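PDB 3C3J: putative tagatose-6-phosphate ketose/aldose isomerase from Escherichia coli, which is of unproven function but carries two SIS (sugar isomerase) domains, each built round a parallel five-stranded sheet flanked by helices. Local coordinates for residues Asp273-Val278 with Gln304-Ile309; Arg29-Ile34 with Met180-Ala185; Gln205-Ser210 with Leu343-Thr348; Arg55-Gly60 with Leu105-Phe110. All blocks are in the same frame, centred on the assembly; numbering follows the deposited sequence.

Interaction 1. Residues Asp273-Val278 with Gln304-Ile309; sequences DDETLV and QAMRVI
Val278 bonds through its backbone to the residues before and after Val308: its N-H goes to Arg307 O at 2.9 Å, and its carbonyl O receives Ile309 N at 2.8 Å. Both bonds are nearly straight, the normal ladder of adjacent parallel strands. Toward the strand starts the grip weakens. Two weak bonds reach Thr276 O, a strongly bent one from Met306 N (119°) and a long one from Arg307 N (3.4 Å). On the face carrying Leu277 and Arg307, Leu277 CD1 leans across to Ile309 CD1 at 3.7 Å. Met306, modelled as selenomethionine, bends at chi3 (-85°), which brings CE to 3.4 Å from Asp274 O.

One shell out, a type I turn leads Asp273 into Thr276. Asp273 OD1 receives Glu275 N (2.8 Å) in an Asx turn and the Thr276 hydroxyl from the opposite face of the carboxylate. Lys225 forms a salt bridge with Glu275, and helix 288-302, the crossover of this beta-alpha-beta unit, packs on Val278 and Val308. Backbone bonds therefore secure the pairing from Val278 onward, whereas one twice-gripped carboxylate oxygen, a setting that would favour the ionised acid, shapes the entry to the strand.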
# COMPACT_ATOMS: atom_id res chain seq x y z
N ASP A 273 7.76 -15.57 13.21
CA ASP A 273 8.36 -16.25 14.36
C ASP A 273 7.47 -17.42 14.77
O ASP A 273 6.46 -17.72 14.10
CB ASP A 273 8.60 -15.26 15.52
CG ASP A 273 7.31 -14.65 16.11
OD1 ASP A 273 6.22 -15.23 16.01
OD2 ASP A 273 7.41 -13.57 16.71
N ASP A 274 7.83 -18.10 15.86
CA ASP A 274 7.10 -19.30 16.27
C ASP A 274 5.78 -19.01 17.00
O ASP A 274 5.14 -19.93 17.51
CB ASP A 274 8.00 -20.27 17.08
CG ASP A 274 8.42 -19.72 18.44
OD1 ASP A 274 7.92 -18.65 18.86
OD2 ASP A 274 9.27 -20.38 19.11
N GLU A 275 5.38 -17.74 17.05
CA GLU A 275 4.06 -17.34 17.51
C GLU A 275 3.25 -16.66 16.38
O GLU A 275 2.30 -15.95 16.66
CB GLU A 275 4.19 -16.38 18.67
CG GLU A 275 4.88 -16.99 19.88
CD GLU A 275 5.08 -15.95 20.96
OE1 GLU A 275 5.72 -14.91 20.69
OE2 GLU A 275 4.56 -16.16 22.06
N THR A 276 3.66 -16.89 15.14
CA THR A 276 3.03 -16.28 13.96
C THR A 276 2.21 -17.29 13.17
O THR A 276 2.71 -18.37 12.85
CB THR A 276 4.09 -15.69 12.99
OG1 THR A 276 4.91 -14.73 13.66
CG2 THR A 276 3.42 -15.06 11.76
N LEU A 277 0.97 -16.90 12.87
CA LEU A 277 0.11 -17.57 11.90
C LEU A 277 0.26 -16.85 10.57
O LEU A 277 0.09 -15.64 10.50
CB LEU A 277 -1.36 -17.45 12.31
CG LEU A 277 -2.46 -17.87 11.31
CD1 LEU A 277 -2.36 -19.33 10.88
CD2 LEU A 277 -3.84 -17.61 11.91
N VAL A 278 0.51 -17.61 9.52
CA VAL A 278 0.56 -17.09 8.16
C VAL A 278 -0.58 -17.71 7.37
O VAL A 278 -0.70 -18.95 7.31
CB VAL A 278 1.90 -17.41 7.46
CG1 VAL A 278 1.87 -16.91 5.99
CG2 VAL A 278 3.10 -16.80 8.25
N GLN A 304 9.09 -22.27 10.45
CA GLN A 304 9.35 -21.37 11.56
C GLN A 304 8.10 -20.72 12.16
O GLN A 304 8.09 -20.37 13.33
CB GLN A 304 10.46 -20.37 11.22
CG GLN A 304 10.07 -19.12 10.48
CD GLN A 304 11.23 -18.55 9.64
OE1 GLN A 304 12.28 -19.21 9.49
NE2 GLN A 304 11.04 -17.35 9.08
N ALA A 305 7.05 -20.57 11.35
CA ALA A 305 5.77 -20.07 11.83
C ALA A 305 5.12 -21.07 12.79
O ALA A 305 5.36 -22.27 12.69
CB ALA A 305 4.83 -19.79 10.66
N MSE A 306 4.30 -20.57 13.72
CA MSE A 306 3.44 -21.44 14.51
C MSE A 306 2.55 -22.27 13.62
O MSE A 306 2.33 -23.45 13.89
CB MSE A 306 2.57 -20.63 15.47
CG MSE A 306 1.65 -21.46 16.38
SE MSE A 306 0.78 -20.34 17.76
CE MSE A 306 2.21 -20.36 19.13
N ARG A 307 2.01 -21.65 12.57
CA ARG A 307 1.12 -22.32 11.62
C ARG A 307 1.10 -21.59 10.29
O ARG A 307 1.08 -20.35 10.28
CB ARG A 307 -0.31 -22.40 12.18
CG ARG A 307 -1.19 -23.42 11.46
CD ARG A 307 -2.49 -23.70 12.18
NE ARG A 307 -2.25 -24.21 13.54
CZ ARG A 307 -3.17 -24.32 14.50
NH1 ARG A 307 -4.44 -23.98 14.27
NH2 ARG A 307 -2.82 -24.79 15.70
N VAL A 308 1.10 -22.35 9.19
CA VAL A 308 0.95 -21.82 7.83
C VAL A 308 -0.29 -22.47 7.23
O VAL A 308 -0.35 -23.69 7.10
CB VAL A 308 2.16 -22.09 6.93
CG1 VAL A 308 1.93 -21.49 5.49
CG2 VAL A 308 3.46 -21.52 7.56
N ILE A 309 -1.29 -21.65 6.87
CA ILE A 309 -2.55 -22.14 6.30
C ILE A 309 -2.68 -21.60 4.88
O ILE A 309 -2.59 -20.41 4.66
CB ILE A 309 -3.78 -21.65 7.12
CG1 ILE A 309 -3.72 -22.13 8.56
CG2 ILE A 309 -5.11 -22.09 6.49
CD1 ILE A 309 -4.89 -21.63 9.39

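Interaction 2. Residues Arg29-Ile34 with Met180-Ala185; sequences RSLTNI and MASCLA
Ser30 and Ser182 meet hydroxyl to hydroxyl across the gap between two helices. Their OG atoms, Ser30 OG and Ser182 OG, lie 2.8 Å apart; a hydrogen bond is likely but not settled, since the proton has another acceptor in reach. Ser30 gets there with OG anti to its backbone N (chi1 -168°), on a CB that already points at the other helix. Ser182 OG bonds to Thr178 O, one turn back in its own helix, and lies within bonding distance of Ser30 OG in the other. Met161 packs on both serines and Pro162 on Ser30.

Apolar groups fill the space beside the serines. Leu31 leaves its helix obliquely but turns its isobutyl group inward: CG rests on Ala185 CB at 3.9 Å, while CD1 lies 4.2 Å from Ala181 CB and also near Ala181 O. Ile34 points toward the other helix, and its CD1 reaches the Ser182 backbone, 3.7 Å from Ser182 O.

Helix 174-187 lies against the first parallel sheet of this SIS protein, and helix 23-49 packs beside it. The segment axes run 9.5 Å apart and cross at -30°, both heading the same way. Ala181, Ser182 and Ala185 present small side chains, consistent with the 6.3 Å between Leu31 CA and Ser182 CA. Ile34 CD1 is also 4.0 Å from Ala185 CB, which leaves that methyl flanked by both Leu31 and Ile34. Past this point Ala185 O accepts a hydrogen bond from Arg38 NH2, a residue one turn further along the first helix.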
# COMPACT_ATOMS: atom_id res chain seq x y z
N ARG A 29 -29.34 -9.15 -3.69
CA ARG A 29 -30.26 -8.05 -3.55
C ARG A 29 -29.68 -6.80 -4.21
O ARG A 29 -30.38 -6.13 -4.97
CB ARG A 29 -30.57 -7.78 -2.07
CG ARG A 29 -31.74 -8.59 -1.57
CD ARG A 29 -31.85 -8.65 -0.06
NE ARG A 29 -31.89 -7.37 0.65
CZ ARG A 29 -32.94 -6.57 0.73
NH1 ARG A 29 -32.87 -5.46 1.45
NH2 ARG A 29 -34.06 -6.83 0.06
N SER A 30 -28.39 -6.52 -3.99
CA SER A 30 -27.83 -5.31 -4.57
C SER A 30 -27.77 -5.41 -6.11
O SER A 30 -28.12 -4.45 -6.82
CB SER A 30 -26.46 -4.97 -4.02
OG SER A 30 -26.14 -3.66 -4.44
N LEU A 31 -27.31 -6.56 -6.61
CA LEU A 31 -27.14 -6.77 -8.07
C LEU A 31 -28.47 -6.81 -8.80
O LEU A 31 -28.58 -6.30 -9.92
CB LEU A 31 -26.31 -8.03 -8.35
CG LEU A 31 -24.77 -7.79 -8.37
CD1 LEU A 31 -24.28 -6.95 -7.18
CD2 LEU A 31 -23.98 -9.10 -8.50
N THR A 32 -29.50 -7.39 -8.18
CA THR A 32 -30.86 -7.30 -8.74
C THR A 32 -31.39 -5.85 -8.73
O THR A 32 -32.04 -5.42 -9.67
CB THR A 32 -31.86 -8.38 -8.12
OG1 THR A 32 -32.06 -8.12 -6.74
CG2 THR A 32 -31.29 -9.75 -8.22
N ASN A 33 -31.05 -5.06 -7.72
CA ASN A 33 -31.37 -3.62 -7.76
C ASN A 33 -30.68 -2.89 -8.92
O ASN A 33 -31.26 -2.02 -9.57
CB ASN A 33 -31.00 -2.96 -6.45
CG ASN A 33 -31.56 -1.57 -6.35
OD1 ASN A 33 -32.78 -1.36 -6.50
ND2 ASN A 33 -30.68 -0.59 -6.13
N ILE A 34 -29.41 -3.22 -9.14
CA ILE A 34 -28.64 -2.64 -10.23
C ILE A 34 -29.33 -2.99 -11.56
O ILE A 34 -29.44 -2.15 -12.45
CB ILE A 34 -27.16 -3.12 -10.16
CG1 ILE A 34 -26.45 -2.44 -8.98
CG2 ILE A 34 -26.42 -2.90 -11.50
CD1 ILE A 34 -25.01 -2.99 -8.75
N MSE A 180 -18.36 -3.62 -2.91
CA MSE A 180 -17.40 -4.16 -3.84
C MSE A 180 -18.06 -4.90 -5.01
O MSE A 180 -17.72 -4.68 -6.17
CB MSE A 180 -16.41 -5.08 -3.14
CG MSE A 180 -15.33 -5.58 -4.08
SE MSE A 180 -13.73 -6.13 -3.11
CE MSE A 180 -14.52 -7.51 -1.90
N ALA A 181 -19.00 -5.78 -4.69
CA ALA A 181 -19.77 -6.53 -5.70
C ALA A 181 -20.56 -5.58 -6.58
O ALA A 181 -20.63 -5.78 -7.80
CB ALA A 181 -20.71 -7.52 -5.02
N SER A 182 -21.13 -4.54 -5.98
CA SER A 182 -21.89 -3.54 -6.75
C SER A 182 -21.00 -2.80 -7.76
O SER A 182 -21.37 -2.65 -8.93
CB SER A 182 -22.61 -2.56 -5.83
OG SER A 182 -23.42 -3.28 -4.90
N CYS A 183 -19.84 -2.34 -7.31
CA CYS A 183 -18.90 -1.64 -8.18
C CYS A 183 -18.47 -2.51 -9.36
O CYS A 183 -18.50 -2.06 -10.49
CB CYS A 183 -17.68 -1.14 -7.41
SG CYS A 183 -16.68 0.03 -8.39
N LEU A 184 -18.12 -3.77 -9.10
CA LEU A 184 -17.78 -4.71 -10.15
C LEU A 184 -18.94 -4.85 -11.15
O LEU A 184 -18.73 -4.80 -12.37
CB LEU A 184 -17.41 -6.06 -9.54
CG LEU A 184 -16.07 -6.19 -8.81
CD1 LEU A 184 -16.05 -7.54 -8.04
CD2 LEU A 184 -14.85 -6.10 -9.76
N ALA A 185 -20.17 -4.96 -10.63
CA ALA A 185 -21.36 -5.16 -11.47
C ALA A 185 -21.67 -3.95 -12.30
O ALA A 185 -22.15 -4.09 -13.41
CB ALA A 185 -22.57 -5.55 -10.64

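Interaction 3. Residues Gln205-Ser210 with Leu343-Thr348; sequences QAILTS and LMYAQT
Ile207 lies over the Tyr345 ring, and this is where the two helices fit closely. The methyl CG2 sits above one face, offset toward the rim, 3.4 Å from Tyr345 CZ; measured to the centroid it makes a CH-pi contact of 3.7 Å. The two side chains cross at about a right angle, and the branched isoleucine spreads over the hydroxyl end of the ring, with CG1 3.5 Å from Tyr345 OH. The same CG2 also reaches Met344 CB at 3.8 Å.

Packing is looser around Leu208. Its CD2 touches Thr348 CG2 at 4.0 Å and stays 4.3 Å from Met344 SE, in a selenomethionine whose chain bends away from the helix opposite. Ile20 of helix 15-21 adds its side chain to Leu208 and Thr348.

At the last turn of helix 198-210 the contact becomes wet. A water in the plane of the Tyr345 ring, at its edge, is 2.7 Å from Tyr345 OH and donates to Ser210 OG. Ser210 OG in turn bonds to Ile207 O in the carbonyl plane, on a lone pair, which ties the water bridge back to the residue whose methyl lies over the ring.

The segments 205-210 and 343-348 cross at -38°. Helix 198-210 thus packs on helix 335-356 of the second SIS domain, beside helices 15-21 and 23-49, as a helix-helix contact of this alpha/beta protein.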
# COMPACT_ATOMS: atom_id res chain seq x y z
N GLN A 205 -22.04 -18.80 0.79
CA GLN A 205 -23.05 -19.43 1.67
C GLN A 205 -22.58 -20.82 2.09
O GLN A 205 -22.73 -21.19 3.26
CB GLN A 205 -24.42 -19.46 0.97
CG GLN A 205 -25.60 -20.05 1.79
CD GLN A 205 -26.09 -19.11 2.89
OE1 GLN A 205 -25.53 -18.03 3.10
NE2 GLN A 205 -27.14 -19.52 3.62
N ALA A 206 -22.01 -21.59 1.17
CA ALA A 206 -21.43 -22.92 1.51
C ALA A 206 -20.25 -22.82 2.51
O ALA A 206 -20.09 -23.70 3.39
CB ALA A 206 -21.00 -23.67 0.25
N ILE A 207 -19.43 -21.77 2.36
CA ILE A 207 -18.31 -21.56 3.27
C ILE A 207 -18.86 -21.32 4.67
O ILE A 207 -18.48 -21.98 5.63
CB ILE A 207 -17.39 -20.38 2.82
CG1 ILE A 207 -16.60 -20.77 1.54
CG2 ILE A 207 -16.43 -20.00 3.97
CD1 ILE A 207 -15.90 -19.63 0.81
N LEU A 208 -19.79 -20.39 4.77
CA LEU A 208 -20.37 -20.07 6.08
C LEU A 208 -21.03 -21.32 6.70
O LEU A 208 -20.85 -21.59 7.87
CB LEU A 208 -21.39 -18.95 5.93
CG LEU A 208 -20.81 -17.57 5.57
CD1 LEU A 208 -21.95 -16.54 5.48
CD2 LEU A 208 -19.70 -17.13 6.54
N THR A 209 -21.77 -22.06 5.90
CA THR A 209 -22.37 -23.32 6.37
C THR A 209 -21.30 -24.31 6.85
O THR A 209 -21.46 -24.96 7.90
CB THR A 209 -23.24 -23.94 5.27
OG1 THR A 209 -24.31 -23.04 4.95
CG2 THR A 209 -23.83 -25.26 5.74
N SER A 210 -20.20 -24.40 6.11
CA SER A 210 -19.10 -25.29 6.47
C SER A 210 -18.46 -24.96 7.82
O SER A 210 -17.84 -25.83 8.42
CB SER A 210 -18.03 -25.32 5.38
OG SER A 210 -17.17 -24.19 5.46
N LEU A 343 -12.48 -13.52 2.21
CA LEU A 343 -13.00 -12.64 3.24
C LEU A 343 -13.94 -13.34 4.23
O LEU A 343 -13.94 -12.99 5.40
CB LEU A 343 -13.66 -11.40 2.60
CG LEU A 343 -12.64 -10.37 2.10
CD1 LEU A 343 -13.35 -9.24 1.36
CD2 LEU A 343 -11.70 -9.81 3.20
N MSE A 344 -14.72 -14.31 3.76
CA MSE A 344 -15.59 -15.09 4.65
C MSE A 344 -14.79 -15.71 5.79
O MSE A 344 -15.20 -15.62 6.96
CB MSE A 344 -16.35 -16.20 3.89
CG MSE A 344 -17.25 -15.71 2.76
SE MSE A 344 -18.66 -14.42 3.35
CE MSE A 344 -17.71 -12.70 2.92
N TYR A 345 -13.63 -16.30 5.47
CA TYR A 345 -12.76 -16.89 6.48
C TYR A 345 -12.15 -15.82 7.38
O TYR A 345 -12.18 -15.97 8.60
CB TYR A 345 -11.67 -17.78 5.87
CG TYR A 345 -12.21 -18.96 5.10
CD1 TYR A 345 -12.61 -20.12 5.75
CD2 TYR A 345 -12.31 -18.92 3.71
CE1 TYR A 345 -13.13 -21.20 5.04
CE2 TYR A 345 -12.82 -19.98 2.99
CZ TYR A 345 -13.22 -21.12 3.66
OH TYR A 345 -13.72 -22.17 2.94
N ALA A 346 -11.61 -14.74 6.79
CA ALA A 346 -10.98 -13.67 7.55
C ALA A 346 -11.94 -12.97 8.53
O ALA A 346 -11.57 -12.66 9.69
CB ALA A 346 -10.35 -12.65 6.59
N GLN A 347 -13.16 -12.70 8.08
CA GLN A 347 -14.15 -12.02 8.93
C GLN A 347 -14.55 -12.88 10.12
O GLN A 347 -14.59 -12.41 11.27
CB GLN A 347 -15.40 -11.66 8.13
CG GLN A 347 -15.21 -10.62 7.03
CD GLN A 347 -16.44 -10.56 6.12
OE1 GLN A 347 -17.24 -11.50 6.10
NE2 GLN A 347 -16.57 -9.49 5.34
N THR A 348 -14.86 -14.13 9.83
CA THR A 348 -15.34 -15.05 10.85
C THR A 348 -14.19 -15.38 11.78
O THR A 348 -14.40 -15.41 12.98
CB THR A 348 -16.01 -16.30 10.23
OG1 THR A 348 -15.06 -17.00 9.41
CG2 THR A 348 -17.19 -15.89 9.35
O HOH W 1 -14.56 -24.30 4.43

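Interaction 4. Residues Arg55-Gly60 with Leu105-Phe110; sequences RIILTG and LLLISF
Ile108 pushes its CD1 methyl into the hollow between Ile56 and Leu58, and the fit is tight: it lies 3.3 Å from Ile56 CG2 and 3.4 Å from Leu58 CD1, both closer than ordinary carbon contact. Leu58 and Ile108 lie side by side, pointing the same way, while Ile56 slants across Ile108. Further along this face Phe110 brings its ring edge to Leu58, CE2 to CG 4.0 Å.

The opposite face, that of Ile57 and Thr59, interlocks with leucines instead. Leu107 CD1 fits between Ile57 CG2 (3.8 Å) and Thr59 CG2 (3.7 Å). Leu105 CD1 fills the next notch, under the flank of Ile57, 3.8 Å from its CG1. Thr59 holds CG2 in the crowded position between backbone N and carbonyl carbon, which sets this methyl beside Ser109 OG; its own OG1 turns the other way, to Val86 O.

Five nearly straight backbone bonds fix this register, running alternately from Leu106 N to Arg55 O through to Phe110 N and Thr59 O, the last at 2.9 Å. The strands are parallel, their axes 4.7 Å apart.

Strands 55-59 and 105-111 are adjacent central strands of the parallel sheet, order 2-1-3-4-5, of the SIS alpha/beta domain, flanked by 82-85 beyond the first and 133-139 beyond the second. Helix 174-187 covers the face of Leu58, Ile108 and Phe110 through Met179, Cys183 and Phe187. At the start of strand 55-59, Arg55 also packs on Asn82 of the second subunit.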
# COMPACT_ATOMS: atom_id res chain seq x y z
N ARG A 55 -10.29 9.90 -16.21
CA ARG A 55 -9.72 9.20 -15.05
C ARG A 55 -10.87 8.73 -14.16
O ARG A 55 -11.84 9.47 -13.93
CB ARG A 55 -8.79 10.11 -14.25
CG ARG A 55 -7.35 10.12 -14.74
CD ARG A 55 -7.20 10.44 -16.21
NE ARG A 55 -5.80 10.32 -16.64
CZ ARG A 55 -5.39 10.34 -17.92
NH1 ARG A 55 -6.24 10.50 -18.92
NH2 ARG A 55 -4.09 10.21 -18.19
N ILE A 56 -10.76 7.52 -13.64
CA ILE A 56 -11.76 7.00 -12.73
C ILE A 56 -11.01 6.66 -11.44
O ILE A 56 -10.11 5.85 -11.45
CB ILE A 56 -12.49 5.75 -13.26
CG1 ILE A 56 -13.09 5.98 -14.66
CG2 ILE A 56 -13.57 5.31 -12.28
CD1 ILE A 56 -13.70 4.74 -15.26
N ILE A 57 -11.39 7.30 -10.34
CA ILE A 57 -10.73 7.05 -9.06
C ILE A 57 -11.72 6.39 -8.12
O ILE A 57 -12.81 6.91 -7.90
CB ILE A 57 -10.15 8.34 -8.44
CG1 ILE A 57 -8.99 8.83 -9.30
CG2 ILE A 57 -9.67 8.10 -6.98
CD1 ILE A 57 -8.36 10.16 -8.86
N LEU A 58 -11.33 5.25 -7.55
CA LEU A 58 -12.10 4.61 -6.49
C LEU A 58 -11.55 5.10 -5.16
O LEU A 58 -10.36 4.97 -4.89
CB LEU A 58 -11.97 3.09 -6.58
CG LEU A 58 -12.89 2.37 -7.54
CD1 LEU A 58 -12.65 2.79 -8.99
CD2 LEU A 58 -12.75 0.85 -7.35
N THR A 59 -12.41 5.66 -4.32
CA THR A 59 -11.95 6.23 -3.06
C THR A 59 -12.83 5.83 -1.87
O THR A 59 -14.06 5.75 -1.97
CB THR A 59 -11.82 7.78 -3.18
OG1 THR A 59 -11.05 8.27 -2.08
CG2 THR A 59 -13.23 8.48 -3.21
N GLY A 60 -12.17 5.57 -0.75
CA GLY A 60 -12.81 5.31 0.53
C GLY A 60 -11.76 5.43 1.64
O GLY A 60 -10.55 5.58 1.35
N LEU A 105 -12.73 13.63 -14.58
CA LEU A 105 -12.68 12.66 -13.50
C LEU A 105 -14.06 12.10 -13.17
O LEU A 105 -15.03 12.85 -13.07
CB LEU A 105 -12.11 13.33 -12.25
CG LEU A 105 -12.11 12.54 -10.94
CD1 LEU A 105 -11.29 11.26 -11.02
CD2 LEU A 105 -11.62 13.39 -9.78
N LEU A 106 -14.12 10.80 -12.94
CA LEU A 106 -15.27 10.16 -12.35
C LEU A 106 -14.79 9.63 -11.00
O LEU A 106 -13.90 8.76 -10.96
CB LEU A 106 -15.78 9.00 -13.21
CG LEU A 106 -16.92 8.16 -12.60
CD1 LEU A 106 -18.13 9.04 -12.19
CD2 LEU A 106 -17.34 6.99 -13.53
N LEU A 107 -15.35 10.15 -9.93
CA LEU A 107 -14.97 9.74 -8.57
C LEU A 107 -16.00 8.78 -8.03
O LEU A 107 -17.18 9.13 -7.88
CB LEU A 107 -14.84 10.95 -7.64
CG LEU A 107 -14.23 10.69 -6.26
CD1 LEU A 107 -12.75 10.21 -6.39
CD2 LEU A 107 -14.35 11.93 -5.36
N ILE A 108 -15.55 7.55 -7.74
CA ILE A 108 -16.40 6.53 -7.14
C ILE A 108 -16.14 6.53 -5.63
O ILE A 108 -15.06 6.16 -5.18
CB ILE A 108 -16.14 5.16 -7.76
CG1 ILE A 108 -16.36 5.21 -9.27
CG2 ILE A 108 -17.07 4.10 -7.13
CD1 ILE A 108 -15.64 4.13 -9.99
N SER A 109 -17.09 7.05 -4.86
CA SER A 109 -16.89 7.28 -3.43
C SER A 109 -17.63 6.18 -2.67
O SER A 109 -18.84 6.08 -2.76
CB SER A 109 -17.44 8.65 -3.01
OG SER A 109 -16.62 9.74 -3.46
N PHE A 110 -16.89 5.36 -1.92
CA PHE A 110 -17.47 4.38 -1.02
C PHE A 110 -17.62 4.95 0.39
O PHE A 110 -16.69 5.52 0.94
CB PHE A 110 -16.55 3.15 -0.96
CG PHE A 110 -16.40 2.46 -2.27
CD1 PHE A 110 -17.45 1.73 -2.81
CD2 PHE A 110 -15.20 2.53 -2.98
CE1 PHE A 110 -17.32 1.08 -4.01
CE2 PHE A 110 -15.07 1.87 -4.22
CZ PHE A 110 -16.13 1.16 -4.73

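Overall arrangement
Interactions 1 and 4 are both parallel strand pairs, but at different places in sheets of the same strand order: the third strand with the fourth in one, the first with the third in the other. Their centres lie 38 Å apart on opposite sides of the chain's centre. Interaction 2 is layered onto interaction 4, where Cys183 CB meets Phe110 CZ at 3.9 Å, and it closes a long loop that contains interaction 4. Interaction 3 likewise closes a loop round interaction 1, but the two do not touch, nearest atoms staying about 8 Å apart. The two halves meet between interactions 2 and 3, where Met180 CE packs on Leu343 CD1 at 3.9 Å.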